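Local coordinates for iron-only hydrogenase system regulator (Thermotoga maritima, PDB 2NZC) that is of unknown function but may take part in regulating the iron-only hydrogenase system, at the interface of chains A and B. Sequence-based numbering; all coordinates share one arbitrary frame. Chains: chain A/B, Hypothetical protein.

Contact 1: the interface of chains A and B. Residues chain A 9, 82-83; chain B 13, 43, 46, 48, 50, 76.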
ATOM      1  N   ILE A   9       2.062  -7.911 -11.700  1.00 33.29           N
ATOM      2  CA  ILE A   9       1.852  -7.829 -10.275  1.00 36.00           C
ATOM      3  C   ILE A   9       2.536  -9.043  -9.665  1.00 36.03           C
ATOM      4  O   ILE A   9       2.384 -10.145 -10.180  1.00 36.30           O
ATOM      5  CB  ILE A   9       0.363  -7.845  -9.973  1.00 36.43           C
ATOM      6  CG1 ILE A   9      -0.334  -6.706 -10.720  1.00 38.16           C
ATOM      7  CG2 ILE A   9       0.135  -7.785  -8.488  1.00 39.55           C
ATOM      8  CD1 ILE A   9      -1.810  -6.961 -10.954  1.00 41.09           C
ATOM      9  N   LEU A  82      -0.767  -7.801 -15.938  1.00 39.16           N
ATOM     10  CA  LEU A  82      -1.924  -6.916 -15.860  1.00 40.51           C
ATOM     11  C   LEU A  82      -2.870  -7.172 -17.032  1.00 41.24           C
ATOM     12  O   LEU A  82      -4.090  -7.270 -16.846  1.00 41.42           O
ATOM     13  CB  LEU A  82      -1.474  -5.459 -15.829  1.00 40.38           C
ATOM     14  CG  LEU A  82      -2.592  -4.427 -15.682  1.00 42.67           C
ATOM     15  CD1 LEU A  82      -2.990  -4.327 -14.236  1.00 42.17           C
ATOM     16  CD2 LEU A  82      -2.175  -3.070 -16.214  1.00 43.19           C
ATOM     17  N   LYS A  83      -2.263  -7.342 -18.207  1.00 41.97           N
ATOM     18  CA  LYS A  83      -2.906  -7.283 -19.516  1.00 43.27           C
ATOM     19  C   LYS A  83      -3.788  -6.042 -19.651  1.00 44.02           C
ATOM     20  O   LYS A  83      -3.808  -5.381 -20.704  1.00 45.16           O
ATOM     21  CB  LYS A  83      -3.677  -8.572 -19.839  1.00 43.54           C
ATOM     22  CG  LYS A  83      -2.869  -9.855 -19.663  1.00 43.19           C
ATOM     23  CD  LYS A  83      -3.741 -11.089 -19.873  1.00 43.99           C
ATOM     24  CE  LYS A  83      -4.327 -11.169 -21.287  1.00 43.90           C
ATOM     25  NZ  LYS A  83      -3.350 -10.814 -22.358  1.00 44.02           N
TER
ATOM     26  N   VAL B  13      -7.714  -7.223 -10.551  1.00 35.73           N
ATOM     27  CA  VAL B  13      -7.478  -6.316 -11.676  1.00 35.04           C
ATOM     28  C   VAL B  13      -8.828  -5.955 -12.318  1.00 35.53           C
ATOM     29  O   VAL B  13      -9.592  -6.841 -12.742  1.00 33.88           O
ATOM     30  CB  VAL B  13      -6.503  -6.897 -12.719  1.00 35.67           C
ATOM     31  CG1 VAL B  13      -6.412  -5.978 -13.970  1.00 34.38           C
ATOM     32  CG2 VAL B  13      -5.108  -7.076 -12.126  1.00 33.96           C
ATOM     33  N   VAL B  43      -3.712   2.125 -13.051  1.00 25.81           N
ATOM     34  CA  VAL B  43      -2.738   2.061 -14.111  1.00 26.75           C
ATOM     35  C   VAL B  43      -3.426   2.754 -15.266  1.00 27.81           C
ATOM     36  O   VAL B  43      -4.051   2.110 -16.097  1.00 27.73           O
ATOM     37  CB  VAL B  43      -2.401   0.598 -14.533  1.00 26.58           C
ATOM     38  CG1 VAL B  43      -1.278   0.589 -15.586  1.00 26.53           C
ATOM     39  CG2 VAL B  43      -2.103  -0.303 -13.310  1.00 27.01           C
ATOM     40  N   GLU B  46      -3.296   1.903 -19.189  1.00 34.76           N
ATOM     41  CA  GLU B  46      -4.002   0.720 -19.671  1.00 35.50           C
ATOM     42  C   GLU B  46      -5.509   0.810 -19.415  1.00 35.12           C
ATOM     43  O   GLU B  46      -6.238  -0.145 -19.695  1.00 34.89           O
ATOM     44  CB  GLU B  46      -3.467  -0.536 -18.933  1.00 36.11           C
ATOM     45  CG  GLU B  46      -1.940  -0.775 -19.031  1.00 38.38           C
ATOM     46  CD  GLU B  46      -1.405  -0.758 -20.454  1.00 40.86           C
ATOM     47  OE1 GLU B  46      -0.260  -0.276 -20.653  1.00 42.36           O
ATOM     48  OE2 GLU B  46      -2.112  -1.214 -21.388  1.00 43.65           O
HETATM   49  N   MSE B  48      -6.913   0.691 -16.383  1.00 34.10           N
HETATM   50  CA  MSE B  48      -7.168  -0.376 -15.410  1.00 36.26           C
HETATM   51  C   MSE B  48      -6.832   0.054 -13.980  1.00 33.14           C
HETATM   52  O   MSE B  48      -6.157   1.075 -13.782  1.00 31.46           O
HETATM   53  CB  MSE B  48      -6.340  -1.624 -15.728  1.00 36.06           C
HETATM   54  CG  MSE B  48      -6.334  -1.978 -17.185  1.00 41.32           C
HETATM   55 SE   MSE B  48      -6.128  -3.876 -17.441  1.00 47.44          SE
HETATM   56  CE  MSE B  48      -6.377  -3.882 -19.350  1.00 41.71           C
ATOM     57  N   ILE B  50      -5.537  -1.780 -10.065  1.00 31.35           N
ATOM     58  CA  ILE B  50      -5.140  -2.956  -9.302  1.00 30.50           C
ATOM     59  C   ILE B  50      -5.627  -2.723  -7.880  1.00 31.91           C
ATOM     60  O   ILE B  50      -5.510  -1.610  -7.341  1.00 29.71           O
ATOM     61  CB  ILE B  50      -3.584  -3.172  -9.343  1.00 31.31           C
ATOM     62  CG1 ILE B  50      -3.155  -3.498 -10.765  1.00 31.69           C
ATOM     63  CG2 ILE B  50      -3.134  -4.285  -8.372  1.00 29.59           C
ATOM     64  CD1 ILE B  50      -1.639  -3.273 -11.027  1.00 29.75           C
ATOM     65  N   ARG B  76     -10.592  -9.556 -12.893  1.00 33.49           N
ATOM     66  CA  ARG B  76      -9.804 -10.774 -12.803  1.00 34.02           C
ATOM     67  C   ARG B  76      -9.274 -10.793 -11.387  1.00 34.00           C
ATOM     68  O   ARG B  76      -8.654  -9.816 -10.950  1.00 33.83           O
ATOM     69  CB  ARG B  76      -8.628 -10.758 -13.784  1.00 34.82           C
ATOM     70  CG  ARG B  76      -9.016 -11.061 -15.227  1.00 37.24           C
ATOM     71  CD  ARG B  76      -8.012 -10.441 -16.206  1.00 44.30           C
ATOM     72  NE  ARG B  76      -6.734 -11.159 -16.276  1.00 48.37           N
ATOM     73  CZ  ARG B  76      -5.603 -10.766 -15.689  1.00 50.02           C
ATOM     74  NH1 ARG B  76      -5.567  -9.654 -14.970  1.00 51.83           N
ATOM     75  NH2 ARG B  76      -4.500 -11.495 -15.818  1.00 50.56           N
TER
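A:Leu82, just past the last strand (75-81) of its chain, drives its side chain into the sheet of chain B; both chains are copies of a small alpha/beta protein of the TM1266-like family, and these two pack sheet against sheet in the crystal, perhaps as a dimer. The patch exemplifies how a chain end can seal the margin of such packing. With CG anti to the backbone N (chi1 -177°), the isobutyl group is carried into a nest of apolar side chains, and its two methyls go separate ways. CD1 settles against B:Ile50 CG1 at 3.6 Å, backed by B:Val13 CG1. CD2 turns instead to the aliphatic part of B:Glu46, meeting CG at 3.6 Å, while the end of B:Val43 comes head-on, its CG1 3.8 Å from CD2. The extended selenomethionine B:Met48 runs antiparallel alongside the leucine, its SE 4.0 Å from A:Leu82 CG, which brings its terminal methyl CE to 3.3 Å from the backbone A:Lys83 O.

Deeper between the sheets, A:Ile9 of strand 6-15 adds a second hydrophobic pairing. Its CD1 slides past B:Val13 CG2 at 3.5 Å, and its CG1 arm meets the CD1 tip of B:Ile50 end to end.

At the polar rim the guanidinium of B:Arg76 approaches the modelled end of chain A, with NH1 3.4 Å from A:Leu82 O, too long for a hydrogen bond. The bent A:Lys83 chain crosses this arginine nearly at a right angle; NZ stands 6.7 Å from B:Arg76 NH2, so any repulsion is probably modest.

Contact 2: the interface of chains A and B. Residues chain A 41, 50, 52; chain B 9-10, 37, 53-54.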
ATOM      1  N   TYR A  41       3.619  -6.094   4.427  1.00 31.22           N
ATOM      2  CA  TYR A  41       2.654  -6.254   5.516  1.00 29.71           C
ATOM      3  C   TYR A  41       3.083  -7.473   6.297  1.00 29.08           C
ATOM      4  O   TYR A  41       2.934  -8.613   5.816  1.00 28.33           O
ATOM      5  CB  TYR A  41       1.239  -6.434   4.951  1.00 29.83           C
ATOM      6  CG  TYR A  41       0.173  -6.723   6.006  1.00 29.59           C
ATOM      7  CD1 TYR A  41      -0.407  -5.686   6.739  1.00 26.92           C
ATOM      8  CD2 TYR A  41      -0.239  -8.033   6.296  1.00 27.63           C
ATOM      9  CE1 TYR A  41      -1.368  -5.929   7.660  1.00 26.85           C
ATOM     10  CE2 TYR A  41      -1.204  -8.292   7.287  1.00 26.70           C
ATOM     11  CZ  TYR A  41      -1.765  -7.230   7.945  1.00 28.45           C
ATOM     12  OH  TYR A  41      -2.719  -7.426   8.898  1.00 29.25           O
ATOM     13  N   ILE A  50       4.091 -10.461   3.976  1.00 30.67           N
ATOM     14  CA  ILE A  50       3.510 -10.411   2.628  1.00 30.89           C
ATOM     15  C   ILE A  50       4.143  -9.235   1.928  1.00 31.35           C
ATOM     16  O   ILE A  50       4.278  -8.178   2.526  1.00 30.81           O
ATOM     17  CB  ILE A  50       1.955 -10.188   2.705  1.00 31.59           C
ATOM     18  CG1 ILE A  50       1.286 -11.402   3.344  1.00 29.52           C
ATOM     19  CG2 ILE A  50       1.360  -9.903   1.301  1.00 32.40           C
ATOM     20  CD1 ILE A  50      -0.183 -11.141   3.851  1.00 29.42           C
ATOM     21  N   PHE A  52       3.627  -7.084  -1.736  1.00 34.86           N
ATOM     22  CA  PHE A  52       2.912  -6.876  -3.008  1.00 35.28           C
ATOM     23  C   PHE A  52       3.767  -5.932  -3.839  1.00 35.02           C
ATOM     24  O   PHE A  52       4.255  -4.922  -3.320  1.00 35.61           O
ATOM     25  CB  PHE A  52       1.591  -6.161  -2.821  1.00 36.50           C
ATOM     26  CG  PHE A  52       0.562  -6.922  -2.022  1.00 39.40           C
ATOM     27  CD1 PHE A  52      -0.115  -8.007  -2.589  1.00 40.05           C
ATOM     28  CD2 PHE A  52       0.199  -6.492  -0.752  1.00 39.31           C
ATOM     29  CE1 PHE A  52      -1.148  -8.681  -1.872  1.00 41.99           C
ATOM     30  CE2 PHE A  52      -0.815  -7.159  -0.032  1.00 37.30           C
ATOM     31  CZ  PHE A  52      -1.476  -8.252  -0.586  1.00 39.08           C
TER
ATOM     32  N   ILE B   9      -4.779 -13.554   0.694  1.00 35.87           N
ATOM     33  CA  ILE B   9      -4.317 -12.423  -0.060  1.00 36.36           C
ATOM     34  C   ILE B   9      -5.151 -12.431  -1.333  1.00 36.81           C
ATOM     35  O   ILE B   9      -5.266 -13.480  -1.956  1.00 37.13           O
ATOM     36  CB  ILE B   9      -2.854 -12.656  -0.500  1.00 37.73           C
ATOM     37  CG1 ILE B   9      -1.961 -13.065   0.675  1.00 40.70           C
ATOM     38  CG2 ILE B   9      -2.309 -11.410  -1.138  1.00 37.53           C
ATOM     39  CD1 ILE B   9      -1.769 -11.979   1.628  1.00 43.63           C
ATOM     40  N   LEU B  10      -5.701 -11.291  -1.743  1.00 36.11           N
ATOM     41  CA  LEU B  10      -6.379 -11.228  -3.052  1.00 36.86           C
ATOM     42  C   LEU B  10      -5.708 -10.210  -3.901  1.00 37.31           C
ATOM     43  O   LEU B  10      -5.339  -9.141  -3.408  1.00 38.38           O
ATOM     44  CB  LEU B  10      -7.849 -10.811  -2.914  1.00 35.76           C
ATOM     45  CG  LEU B  10      -8.783 -11.977  -2.658  1.00 37.19           C
ATOM     46  CD1 LEU B  10      -8.602 -12.396  -1.225  1.00 41.44           C
ATOM     47  CD2 LEU B  10     -10.225 -11.570  -2.895  1.00 39.73           C
ATOM     48  N   LEU B  37      -6.221  -4.830   5.104  1.00 31.40           N
ATOM     49  CA  LEU B  37      -5.407  -3.916   4.320  1.00 31.62           C
ATOM     50  C   LEU B  37      -6.030  -3.846   2.937  1.00 32.23           C
ATOM     51  O   LEU B  37      -6.431  -4.869   2.397  1.00 32.11           O
ATOM     52  CB  LEU B  37      -3.981  -4.461   4.185  1.00 31.89           C
ATOM     53  CG  LEU B  37      -3.018  -3.649   3.328  1.00 32.79           C
ATOM     54  CD1 LEU B  37      -2.796  -2.263   3.904  1.00 29.40           C
ATOM     55  CD2 LEU B  37      -1.708  -4.401   3.108  1.00 30.65           C
ATOM     56  N   LEU B  53      -5.646  -6.975  -1.496  1.00 33.67           N
ATOM     57  CA  LEU B  53      -6.359  -7.116  -0.207  1.00 33.09           C
ATOM     58  C   LEU B  53      -5.680  -8.149   0.657  1.00 32.60           C
ATOM     59  O   LEU B  53      -5.158  -9.127   0.132  1.00 34.91           O
ATOM     60  CB  LEU B  53      -7.811  -7.568  -0.448  1.00 32.41           C
ATOM     61  CG  LEU B  53      -8.780  -6.705  -1.255  1.00 32.86           C
ATOM     62  CD1 LEU B  53     -10.150  -7.433  -1.375  1.00 33.00           C
ATOM     63  CD2 LEU B  53      -9.033  -5.380  -0.552  1.00 35.57           C
ATOM     64  N   VAL B  54      -5.614  -7.891   1.960  1.00 32.42           N
ATOM     65  CA  VAL B  54      -5.357  -8.938   2.949  1.00 32.38           C
ATOM     66  C   VAL B  54      -6.585  -9.058   3.835  1.00 32.99           C
ATOM     67  O   VAL B  54      -7.061  -8.040   4.357  1.00 31.90           O
ATOM     68  CB  VAL B  54      -4.105  -8.611   3.830  1.00 32.40           C
ATOM     69  CG1 VAL B  54      -3.835  -9.796   4.849  1.00 32.20           C
ATOM     70  CG2 VAL B  54      -2.889  -8.337   2.945  1.00 32.51           C
TER
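A:Phe52 points its ring from strand 48-57 toward chain B, where B:Val54 and B:Ile9 receive it. The site is a sheet-to-sheet hydrophobic patch, a worked example of interleaved packing, in which residues of strands 6-15, 35-43 and 48-57 interlock across the two-fold interface.

The aromatic contacts come first. B:Val54 CG2 lies in the plane of the phenyl ring at its edge, 3.8 Å from A:Phe52 CZ, so the valine caps the rim of the ring. One face of that ring is covered from within its own chain by A:Ile50 CG2, 3.7 Å above the plane of the A:Phe52 ring and displaced toward the rim, an intrachain layer that should limit tilting of the phenyl group. B:Ile9 CG2 comes obliquely to the CE1 and CZ end of the ring, although the modelled approach is too close for its detail to be trusted. A:Tyr41 meets chain B through different parts of its side chain: CE2 rests 3.9 Å from B:Val54 CG1, whereas CB lies 4.0 Å from B:Leu37 CD2. The tyrosine and this leucine pass each other in opposite directions.

Purely aliphatic contacts fill the middle. A:Ile50 and B:Ile9 point at each other end to end, but their terminal methyls are modelled too close together, and the placing of B:Ile9 CD1 is doubtful. A:Ile50 CD1 also faces the tip of B:Val54, 4.0 Å from CG2, placing this valine between isoleucine, phenylalanine and tyrosine.

By burying branched and aromatic side chains from both sheets, the patch contributes apolar packing to the dimer-like pairing of chains A and B, which may be the functional association.

The C-alpha centres of contact 1 and contact 2 lie about 16 Å apart along one continuous sheet-to-sheet interface. Strands 6-15, 35-43 and 48-57 supply both, and Ile9 and Ile50 serve twice: chain A gives the first and chain B the second in contact 1, with the roles reversed in contact 2. These isoleucine pairs are two-fold mates, though Ile9 differs in chi2 (156° in chain A, -68° in chain B). Contact 1 reaches the margin, where one subunit's C-terminal tail overlaps its neighbour, an overlap that recurs approximately; contact 2 lies farther in, between the two sheets. Together they could stabilise a pair within the deposited four-chain assembly.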